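Side-chain contacts in ketosynthase (Streptomyces sp. MSC090213JE08, PDB 6KXD), which probably serves as the chain length factor paired with a ketosynthase in a highly reducing type II polyketide synthase that makes ishigamide: residues B[26-30]-B[31-35]; B[126-129]-B[130-134]; B[275-279]-B[280-284]. One frame throughout, in Å; residues are numbered along the deposited sequence.

Interaction 1: residues B[26-30]-B[31-35]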
ATOM      1  N   SER B  26       7.755 -19.664   2.841  1.00 33.17           N
ATOM      2  CA  SER B  26       8.132 -19.632   4.171  1.00 36.34           C
ATOM      3  C   SER B  26       6.954 -19.134   4.981  1.00 35.32           C
ATOM      4  O   SER B  26       6.062 -18.476   4.442  1.00 38.65           O
ATOM      5  CB  SER B  26       9.327 -18.752   4.364  1.00 43.66           C
ATOM      6  OG  SER B  26       9.862 -18.988   5.659  1.00 52.29           O
ATOM      7  N   ALA B  27       6.986 -19.445   6.256  1.00 36.73           N
ATOM      8  CA  ALA B  27       5.954 -19.025   7.148  1.00 39.16           C
ATOM      9  C   ALA B  27       6.479 -18.987   8.571  1.00 42.36           C
ATOM     10  O   ALA B  27       7.279 -19.804   9.002  1.00 44.08           O
ATOM     11  CB  ALA B  27       4.757 -19.931   7.076  1.00 40.27           C
ATOM     12  N   VAL B  28       5.970 -18.008   9.298  1.00 36.17           N
ATOM     13  CA  VAL B  28       6.107 -17.942  10.689  1.00 38.19           C
ATOM     14  C   VAL B  28       4.671 -17.777  11.144  1.00 38.21           C
ATOM     15  O   VAL B  28       3.973 -16.896  10.663  1.00 36.33           O
ATOM     16  CB  VAL B  28       6.970 -16.750  11.144  1.00 38.79           C
ATOM     17  CG1 VAL B  28       7.019 -16.663  12.655  1.00 42.29           C
ATOM     18  CG2 VAL B  28       8.369 -16.789  10.549  1.00 42.34           C
ATOM     19  N   SER B  29       4.219 -18.691  11.964  1.00 34.75           N
ATOM     20  CA  SER B  29       2.808 -18.828  12.135  1.00 37.21           C
ATOM     21  C   SER B  29       2.494 -19.370  13.523  1.00 42.59           C
ATOM     22  O   SER B  29       3.394 -19.717  14.287  1.00 41.91           O
ATOM     23  CB  SER B  29       2.286 -19.762  11.069  1.00 35.49           C
ATOM     24  OG  SER B  29       2.573 -21.096  11.452  1.00 39.29           O
ATOM     25  N   PRO B  30       1.199 -19.473  13.897  1.00 40.57           N
ATOM     26  CA  PRO B  30       0.857 -20.064  15.187  1.00 41.77           C
ATOM     27  C   PRO B  30       1.278 -21.535  15.321  1.00 42.14           C
ATOM     28  O   PRO B  30       1.273 -22.011  16.426  1.00 42.29           O
ATOM     29  CB  PRO B  30      -0.668 -19.908  15.271  1.00 43.25           C
ATOM     30  CG  PRO B  30      -0.943 -18.732  14.339  1.00 40.88           C
ATOM     31  CD  PRO B  30       0.030 -18.913  13.203  1.00 42.02           C
ATOM     32  N   TYR B  31       1.702 -22.171  14.214  1.00 39.35           N
ATOM     33  CA  TYR B  31       2.304 -23.486  14.214  1.00 43.52           C
ATOM     34  C   TYR B  31       3.765 -23.457  14.631  1.00 46.71           C
ATOM     35  O   TYR B  31       4.262 -24.482  15.015  1.00 49.21           O
ATOM     36  CB  TYR B  31       2.212 -24.133  12.842  1.00 43.11           C
ATOM     37  CG  TYR B  31       0.804 -24.549  12.519  1.00 44.33           C
ATOM     38  CD1 TYR B  31       0.061 -25.229  13.472  1.00 50.43           C
ATOM     39  CD2 TYR B  31       0.226 -24.302  11.290  1.00 48.33           C
ATOM     40  CE1 TYR B  31      -1.234 -25.632  13.217  1.00 50.26           C
ATOM     41  CE2 TYR B  31      -1.072 -24.715  11.012  1.00 51.55           C
ATOM     42  CZ  TYR B  31      -1.803 -25.380  11.987  1.00 52.29           C
ATOM     43  OH  TYR B  31      -3.094 -25.802  11.802  1.00 55.48           O
ATOM     44  N   GLY B  32       4.415 -22.295  14.537  1.00 42.89           N
ATOM     45  CA  GLY B  32       5.786 -22.179  14.923  1.00 43.67           C
ATOM     46  C   GLY B  32       6.570 -21.373  13.928  1.00 44.48           C
ATOM     47  O   GLY B  32       6.020 -20.708  13.055  1.00 41.26           O
ATOM     48  N   ILE B  33       7.890 -21.427  14.053  1.00 46.91           N
ATOM     49  CA  ILE B  33       8.711 -20.718  13.146  1.00 44.65           C
ATOM     50  C   ILE B  33       9.146 -21.638  12.018  1.00 47.56           C
ATOM     51  O   ILE B  33       9.849 -22.595  12.237  1.00 61.19           O
ATOM     52  CB  ILE B  33       9.921 -20.139  13.877  1.00 54.13           C
ATOM     53  CG1 ILE B  33       9.470 -19.259  15.036  1.00 57.56           C
ATOM     54  CG2 ILE B  33      10.796 -19.411  12.871  1.00 57.23           C
ATOM     55  CD1 ILE B  33      10.583 -18.729  15.877  1.00 56.44           C
ATOM     56  N   GLY B  34       8.820 -21.270  10.789  1.00 46.69           N
ATOM     57  CA  GLY B  34       9.362 -21.906   9.674  1.00 45.56           C
ATOM     58  C   GLY B  34       8.313 -22.656   8.920  1.00 45.99           C
ATOM     59  O   GLY B  34       7.270 -23.003   9.503  1.00 44.19           O
ATOM     60  N   ARG B  35       8.607 -22.852   7.631  1.00 49.12           N
ATOM     61  CA  ARG B  35       7.832 -23.594   6.684  1.00 52.12           C
ATOM     62  C   ARG B  35       7.533 -24.988   7.252  1.00 53.95           C
ATOM     63  O   ARG B  35       6.417 -25.465   7.129  1.00 49.48           O
ATOM     64  CB  ARG B  35       8.599 -23.671   5.361  1.00 49.85           C
ATOM     65  CG  ARG B  35       8.187 -24.784   4.415  1.00 60.34           C
ATOM     66  CD  ARG B  35       8.894 -24.704   3.068  1.00 62.03           C
ATOM     67  NE  ARG B  35      10.260 -24.209   3.184  1.00 73.72           N
ATOM     68  CZ  ARG B  35      11.311 -24.914   3.606  1.00 78.69           C
ATOM     69  NH1 ARG B  35      11.250 -26.233   3.721  1.00 81.56           N
ATOM     70  NH2 ARG B  35      12.424 -24.278   3.927  1.00 79.31           N
TER
HETATM   71  O   HOH W   1       5.188 -21.459  10.666  1.00 42.05           O
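The side chain of Tyr31 leaves a tight turn beside that of Ser29. Its CB sits 3.4 Å from Ser29 OG, and the first ring atoms, Tyr31 CG and CD2, each lie 4.0 Å from Ser29 OG, with the serine meeting the ring obliquely. Farther out the ring departs from the hairpin to lie against Val42, Thr48 and Leu325, and at its tip OH makes a hydrogen bond to Ala46 O. What brings serine and tyrosine together is an ST turn: Ser29 OG, swung between its own backbone N and carbonyl carbon (chi1 78°), accepts a bond from Tyr31 N at 3.1 Å. The backbone here is a beta hairpin with a two-residue loop, Pro30 and Tyr31, in a type I turn from Ser29 to Gly32. Ser29 and Gly32 form its hydrogen-bonded pair, each N bonded to the other's O. Gly32 has backbone angles at which a CB would collide with the preceding carbonyl oxygen. Val28 and Ile33, the neighbouring non-hydrogen-bonded pair, touch through their CG2 methyls at 4.3 Å on the face covered by helix 86-99, where both lie on Val93. Water 1, 2.8 Å from Ser29 OG, is also hydrogen-bonded to Gly32 O and Gly34 O. Beyond it Gly34 N bonds to Ala27 O, and Gly34 occupies the N-cap position of helix 35-44.

Interaction 2: residues B[126-129]-B[130-134]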
ATOM      1  N   GLU B 126       0.434  -1.887  17.358  1.00 38.90           N
ATOM      2  CA  GLU B 126       1.131  -1.760  18.632  1.00 39.97           C
ATOM      3  C   GLU B 126       2.036  -0.515  18.602  1.00 43.43           C
ATOM      4  O   GLU B 126       2.059   0.281  19.561  1.00 42.76           O
ATOM      5  CB  GLU B 126       1.956  -2.989  18.962  1.00 40.90           C
ATOM      6  CG  GLU B 126       2.719  -2.855  20.281  1.00 46.23           C
ATOM      7  CD  GLU B 126       3.456  -4.106  20.698  1.00 51.19           C
ATOM      8  OE1 GLU B 126       3.756  -4.939  19.831  1.00 47.56           O
ATOM      9  OE2 GLU B 126       3.734  -4.238  21.892  1.00 58.35           O
ATOM     10  N   ASN B 127       2.768  -0.319  17.501  1.00 41.23           N
ATOM     11  CA  ASN B 127       3.682   0.786  17.396  1.00 40.47           C
ATOM     12  C   ASN B 127       2.908   2.117  17.463  1.00 45.66           C
ATOM     13  O   ASN B 127       3.260   3.035  18.253  1.00 41.30           O
ATOM     14  CB  ASN B 127       4.537   0.675  16.132  1.00 41.13           C
ATOM     15  CG  ASN B 127       5.490   1.819  15.971  1.00 42.79           C
ATOM     16  OD1 ASN B 127       5.055   2.918  15.702  1.00 42.35           O
ATOM     17  ND2 ASN B 127       6.779   1.556  16.113  1.00 41.79           N
ATOM     18  N   VAL B 128       1.849   2.230  16.656  1.00 41.99           N
ATOM     19  CA  VAL B 128       1.208   3.479  16.442  1.00 47.01           C
ATOM     20  C   VAL B 128       0.432   3.858  17.714  1.00 39.03           C
ATOM     21  O   VAL B 128       0.389   5.035  18.046  1.00 42.72           O
ATOM     22  CB  VAL B 128       0.310   3.468  15.203  1.00 45.23           C
ATOM     23  CG1 VAL B 128      -0.874   2.547  15.384  1.00 46.26           C
ATOM     24  CG2 VAL B 128      -0.158   4.873  14.859  1.00 51.00           C
ATOM     25  N   THR B 129      -0.163   2.876  18.365  1.00 38.87           N
ATOM     26  CA  THR B 129      -0.959   3.106  19.568  1.00 41.26           C
ATOM     27  C   THR B 129      -0.046   3.396  20.759  1.00 44.82           C
ATOM     28  O   THR B 129      -0.375   4.183  21.603  1.00 45.80           O
ATOM     29  CB  THR B 129      -1.906   1.962  19.941  1.00 41.24           C
ATOM     30  OG1 THR B 129      -1.243   0.727  20.200  1.00 43.53           O
ATOM     31  CG2 THR B 129      -2.988   1.787  18.896  1.00 43.04           C
ATOM     32  N   ASP B 130       1.122   2.762  20.802  1.00 44.00           N
ATOM     33  CA  ASP B 130       2.104   3.096  21.841  1.00 45.13           C
ATOM     34  C   ASP B 130       2.572   4.539  21.642  1.00 47.40           C
ATOM     35  O   ASP B 130       2.658   5.284  22.607  1.00 46.56           O
ATOM     36  CB  ASP B 130       3.272   2.113  21.884  1.00 45.43           C
ATOM     37  CG  ASP B 130       2.973   0.763  22.500  1.00 49.54           C
ATOM     38  OD1 ASP B 130       1.867   0.560  23.073  1.00 49.63           O
ATOM     39  OD2 ASP B 130       3.858  -0.105  22.371  1.00 52.76           O
ATOM     40  N   PHE B 131       2.874   4.926  20.397  1.00 42.85           N
ATOM     41  CA  PHE B 131       3.308   6.240  20.037  1.00 42.55           C
ATOM     42  C   PHE B 131       2.236   7.239  20.481  1.00 50.68           C
ATOM     43  O   PHE B 131       2.504   8.250  21.140  1.00 41.91           O
ATOM     44  CB  PHE B 131       3.566   6.328  18.540  1.00 45.25           C
ATOM     45  CG  PHE B 131       3.879   7.687  17.977  1.00 46.95           C
ATOM     46  CD1 PHE B 131       2.890   8.608  17.683  1.00 50.20           C
ATOM     47  CD2 PHE B 131       5.189   8.033  17.688  1.00 53.89           C
ATOM     48  CE1 PHE B 131       3.203   9.843  17.141  1.00 55.79           C
ATOM     49  CE2 PHE B 131       5.493   9.253  17.107  1.00 50.62           C
ATOM     50  CZ  PHE B 131       4.510  10.164  16.846  1.00 53.02           C
ATOM     51  N   LEU B 132       0.992   6.942  20.131  1.00 45.57           N
ATOM     52  CA  LEU B 132      -0.064   7.904  20.473  1.00 47.07           C
ATOM     53  C   LEU B 132      -0.314   7.922  21.982  1.00 43.64           C
ATOM     54  O   LEU B 132      -0.567   9.017  22.541  1.00 48.97           O
ATOM     55  CB  LEU B 132      -1.321   7.579  19.673  1.00 44.61           C
ATOM     56  CG  LEU B 132      -1.229   7.956  18.199  1.00 42.36           C
ATOM     57  CD1 LEU B 132      -2.398   7.377  17.435  1.00 42.36           C
ATOM     58  CD2 LEU B 132      -1.183   9.455  17.999  1.00 43.99           C
ATOM     59  N   ARG B 133      -0.248   6.774  22.643  1.00 45.97           N
ATOM     60  CA  ARG B 133      -0.437   6.759  24.108  1.00 49.47           C
ATOM     61  C   ARG B 133       0.629   7.692  24.711  1.00 57.20           C
ATOM     62  O   ARG B 133       0.308   8.536  25.532  1.00 50.63           O
ATOM     63  CB  ARG B 133      -0.449   5.334  24.665  1.00 57.23           C
ATOM     64  CG  ARG B 133      -1.748   4.589  24.375  1.00 65.49           C
ATOM     65  CD  ARG B 133      -1.760   3.132  24.813  1.00 70.28           C
ATOM     66  NE  ARG B 133      -1.715   2.987  26.263  1.00 74.02           N
ATOM     67  CZ  ARG B 133      -2.761   3.110  27.086  1.00 78.83           C
ATOM     68  NH1 ARG B 133      -3.959   3.423  26.627  1.00 72.51           N
ATOM     69  NH2 ARG B 133      -2.605   2.909  28.380  1.00 80.38           N
ATOM     70  N   GLN B 134       1.874   7.614  24.222  1.00 46.13           N
ATOM     71  CA  GLN B 134       2.939   8.442  24.748  1.00 48.61           C
ATOM     72  C   GLN B 134       2.631   9.918  24.480  1.00 52.18           C
ATOM     73  O   GLN B 134       2.776  10.770  25.366  1.00 51.56           O
ATOM     74  CB  GLN B 134       4.291   8.017  24.168  1.00 45.89           C
ATOM     75  CG  GLN B 134       4.811   6.700  24.715  1.00 53.47           C
ATOM     76  CD  GLN B 134       5.840   6.097  23.788  1.00 57.74           C
ATOM     77  OE1 GLN B 134       6.239   6.697  22.789  1.00 51.97           O
ATOM     78  NE2 GLN B 134       6.241   4.872  24.082  1.00 70.16           N
TER
HETATM   79  O   HOH W   2      -0.274  -0.476  22.216  1.00 52.00           O
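Glu126 and Asp130, one turn apart on helix 125-137, bring two acids together on the same flank. Among the charged groups, their carboxylates come within 4.2 Å at Glu126 OE2 and Asp130 OD2, with planes 69° apart. The nearer approach is of Asp130 OD2 to the aliphatic CG of Glu126, at 3.6 Å. Arg148 forms a salt bridge with Asp130 OD2. Arg133 reaches instead across the dimer interface, its NH1 in a salt bridge with OE1 of Glu126 of the ketosynthase chain; a bend at chi3 (67°) turns its guanidinium after CG has passed 3.1 Å from Thr129 O. Among the neutral polar groups, Thr129 OG1 hydrogen-bonds back to Leu125 O, and water 2 links it to the aspartate by donating to both Thr129 OG1 and Asp130 OD1, each at 2.5 Å, both short. Regular helical bonds run beneath, such as Leu132 N to Val128 O at 2.9 Å. The apolar contribution comes from Val128 CG2 against Leu132 CD1, 4.2 Å apart, on a side where both residues pack on the ketosynthase chain. Phe131, with CG anti to its backbone N (chi1 173°), carries its ring toward Ala206 of that chain and Ile149. The chemistry implies a division of labour: the paired acids would raise each other's pKa, an effect Arg148 probably offsets, while apolar groups and Arg133 face the partner subunit.

Interaction 3: residues B[275-279]-B[280-284]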
ATOM      1  N   ARG B 275     -15.095 -16.104 -12.000  1.00 44.91           N
ATOM      2  CA  ARG B 275     -14.239 -15.357 -12.856  1.00 47.17           C
ATOM      3  C   ARG B 275     -12.812 -15.915 -12.766  1.00 44.52           C
ATOM      4  O   ARG B 275     -12.197 -16.090 -13.784  1.00 44.22           O
ATOM      5  CB  ARG B 275     -14.234 -13.857 -12.537  1.00 48.31           C
ATOM      6  CG  ARG B 275     -13.576 -12.988 -13.603  1.00 59.72           C
ATOM      7  CD  ARG B 275     -13.829 -11.493 -13.378  1.00 76.41           C
ATOM      8  NE  ARG B 275     -14.414 -10.810 -14.540  1.00 87.13           N
ATOM      9  CZ  ARG B 275     -15.727 -10.702 -14.798  1.00 89.46           C
ATOM     10  NH1 ARG B 275     -16.627 -11.235 -13.986  1.00 83.12           N
ATOM     11  NH2 ARG B 275     -16.144 -10.061 -15.878  1.00 87.37           N
ATOM     12  N   ALA B 276     -12.315 -16.178 -11.555  1.00 40.54           N
ATOM     13  CA  ALA B 276     -10.956 -16.687 -11.395  1.00 41.21           C
ATOM     14  C   ALA B 276     -10.811 -18.044 -12.112  1.00 42.58           C
ATOM     15  O   ALA B 276      -9.809 -18.347 -12.790  1.00 41.82           O
ATOM     16  CB  ALA B 276     -10.599 -16.778  -9.942  1.00 43.56           C
ATOM     17  N   LEU B 277     -11.820 -18.882 -11.975  1.00 40.03           N
ATOM     18  CA  LEU B 277     -11.759 -20.198 -12.612  1.00 41.93           C
ATOM     19  C   LEU B 277     -11.812 -20.065 -14.139  1.00 44.09           C
ATOM     20  O   LEU B 277     -10.985 -20.672 -14.860  1.00 45.63           O
ATOM     21  CB  LEU B 277     -12.893 -21.045 -12.058  1.00 41.13           C
ATOM     22  CG  LEU B 277     -12.716 -21.544 -10.626  1.00 40.82           C
ATOM     23  CD1 LEU B 277     -14.043 -22.054 -10.096  1.00 41.70           C
ATOM     24  CD2 LEU B 277     -11.663 -22.641 -10.513  1.00 39.85           C
ATOM     25  N   ARG B 278     -12.736 -19.251 -14.640  1.00 42.91           N
ATOM     26  CA  ARG B 278     -12.798 -18.974 -16.088  1.00 49.15           C
ATOM     27  C   ARG B 278     -11.421 -18.509 -16.581  1.00 51.63           C
ATOM     28  O   ARG B 278     -10.837 -19.084 -17.533  1.00 48.79           O
ATOM     29  CB  ARG B 278     -13.909 -17.958 -16.384  1.00 56.59           C
ATOM     30  CG  ARG B 278     -13.892 -17.412 -17.807  1.00 67.83           C
ATOM     31  CD  ARG B 278     -15.210 -16.796 -18.250  1.00 73.97           C
ATOM     32  NE  ARG B 278     -15.925 -16.124 -17.165  1.00 76.19           N
ATOM     33  CZ  ARG B 278     -15.898 -14.814 -16.922  1.00 80.77           C
ATOM     34  NH1 ARG B 278     -15.131 -14.011 -17.644  1.00 80.76           N
ATOM     35  NH2 ARG B 278     -16.646 -14.314 -15.952  1.00 74.30           N
ATOM     36  N   ARG B 279     -10.852 -17.506 -15.914  1.00 46.57           N
ATOM     37  CA  ARG B 279      -9.598 -16.895 -16.380  1.00 45.63           C
ATOM     38  C   ARG B 279      -8.429 -17.881 -16.300  1.00 45.63           C
ATOM     39  O   ARG B 279      -7.496 -17.802 -17.064  1.00 47.97           O
ATOM     40  CB  ARG B 279      -9.326 -15.589 -15.632  1.00 52.00           C
ATOM     41  CG  ARG B 279     -10.253 -14.454 -16.063  1.00 63.75           C
ATOM     42  CD  ARG B 279      -9.649 -13.071 -15.896  1.00 74.36           C
ATOM     43  NE  ARG B 279      -9.189 -12.461 -17.141  1.00 88.97           N
ATOM     44  CZ  ARG B 279      -8.350 -11.424 -17.211  1.00 93.13           C
ATOM     45  NH1 ARG B 279      -7.746 -10.981 -16.122  1.00 84.09           N
ATOM     46  NH2 ARG B 279      -8.120 -10.826 -18.369  1.00 93.03           N
ATOM     47  N   ALA B 280      -8.477 -18.808 -15.355  1.00 46.11           N
ATOM     48  CA  ALA B 280      -7.507 -19.857 -15.251  1.00 46.61           C
ATOM     49  C   ALA B 280      -7.721 -20.925 -16.338  1.00 49.98           C
ATOM     50  O   ALA B 280      -6.851 -21.783 -16.537  1.00 50.33           O
ATOM     51  CB  ALA B 280      -7.608 -20.462 -13.880  1.00 43.35           C
ATOM     52  N   GLY B 281      -8.895 -20.920 -16.967  1.00 46.18           N
ATOM     53  CA  GLY B 281      -9.296 -21.916 -17.974  1.00 47.53           C
ATOM     54  C   GLY B 281      -9.594 -23.262 -17.344  1.00 54.46           C
ATOM     55  O   GLY B 281      -9.340 -24.314 -17.936  1.00 48.65           O
ATOM     56  N   VAL B 282     -10.137 -23.255 -16.131  1.00 42.60           N
ATOM     57  CA  VAL B 282     -10.463 -24.494 -15.509  1.00 44.27           C
ATOM     58  C   VAL B 282     -11.910 -24.460 -15.056  1.00 44.53           C
ATOM     59  O   VAL B 282     -12.508 -23.424 -14.858  1.00 45.34           O
ATOM     60  CB  VAL B 282      -9.511 -24.882 -14.365  1.00 51.63           C
ATOM     61  CG1 VAL B 282      -8.069 -24.874 -14.842  1.00 50.37           C
ATOM     62  CG2 VAL B 282      -9.693 -24.011 -13.142  1.00 47.03           C
ATOM     63  N   ASP B 283     -12.446 -25.669 -14.959  1.00 43.89           N
ATOM     64  CA  ASP B 283     -13.784 -25.920 -14.501  1.00 43.60           C
ATOM     65  C   ASP B 283     -13.748 -26.053 -12.982  1.00 45.29           C
ATOM     66  O   ASP B 283     -12.760 -26.542 -12.422  1.00 43.60           O
ATOM     67  CB  ASP B 283     -14.323 -27.189 -15.166  1.00 53.27           C
ATOM     68  CG  ASP B 283     -15.822 -27.302 -15.021  1.00 62.45           C
ATOM     69  OD1 ASP B 283     -16.524 -26.657 -15.833  1.00 66.14           O
ATOM     70  OD2 ASP B 283     -16.273 -27.972 -14.046  1.00 71.71           O
ATOM     71  N   ALA B 284     -14.858 -25.720 -12.328  1.00 45.05           N
ATOM     72  CA  ALA B 284     -14.931 -25.756 -10.883  1.00 43.91           C
ATOM     73  C   ALA B 284     -14.754 -27.177 -10.369  1.00 39.13           C
ATOM     74  O   ALA B 284     -14.227 -27.382  -9.293  1.00 41.18           O
ATOM     75  CB  ALA B 284     -16.222 -25.156 -10.425  1.00 45.51           C
TER
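Leu277 reaches from the last turn of helix 265-280 into the chain that follows, and this is where packing is tight. Its CD2 lies 3.6 Å from Val282 CG2, the two side chains crossing at about a right angle, while its other methyl, CD1, rests 3.8 Å from Ala284 CB. Val282 holds CG2 between its backbone N and carbonyl carbon (chi1 -54°), which turns that methyl to Leu277. Leu356 and Ile354 of strand 354-360 extend the apolar surroundings. Ala280 belongs to the same inward side: its CB lies 3.2 Å from Ala276 O and packs on Val370 and Leu253. The other side is loose. Arg278 and Asp283 point away into exposed positions, and Arg279 stretches out to a long, weak ion pair with Glu256 and a contact with Glu188 of the ketosynthase chain. Between the two sides the backbone reverses at Gly281, whose positive phi (72°) ends the helix. Gly281 N bonds to Arg278 O at 2.7 Å, and Val282 N to Leu277 O at 3.0 Å. These 5-to-2 and 6-to-1 bonds, with glycine at positive phi and an apolar contact across the turn, make a Schellman motif.

How the interactions relate
Along the chain the three contacts come in series. Interaction 1, a hairpin whose long strand, 20-29, pairs with strands 229-240 and 250-259, lies about 11 Å from the chain's centre; interactions 2 and 3 lie on opposite sides of that centre, about 24 and 23 Å out, with their own centres about 45 Å apart. None touches another. Interactions 1 and 2 both lie within the N-terminal beta-ketoacyl synthase domain. Interaction 3 ends helix 265-280, which packs on strand 250-259, itself paired with the strand of interaction 1. The example illustrates how local contacts serve different places: a turn inside the core, a helix at the subunit interface and a helix end near the periphery.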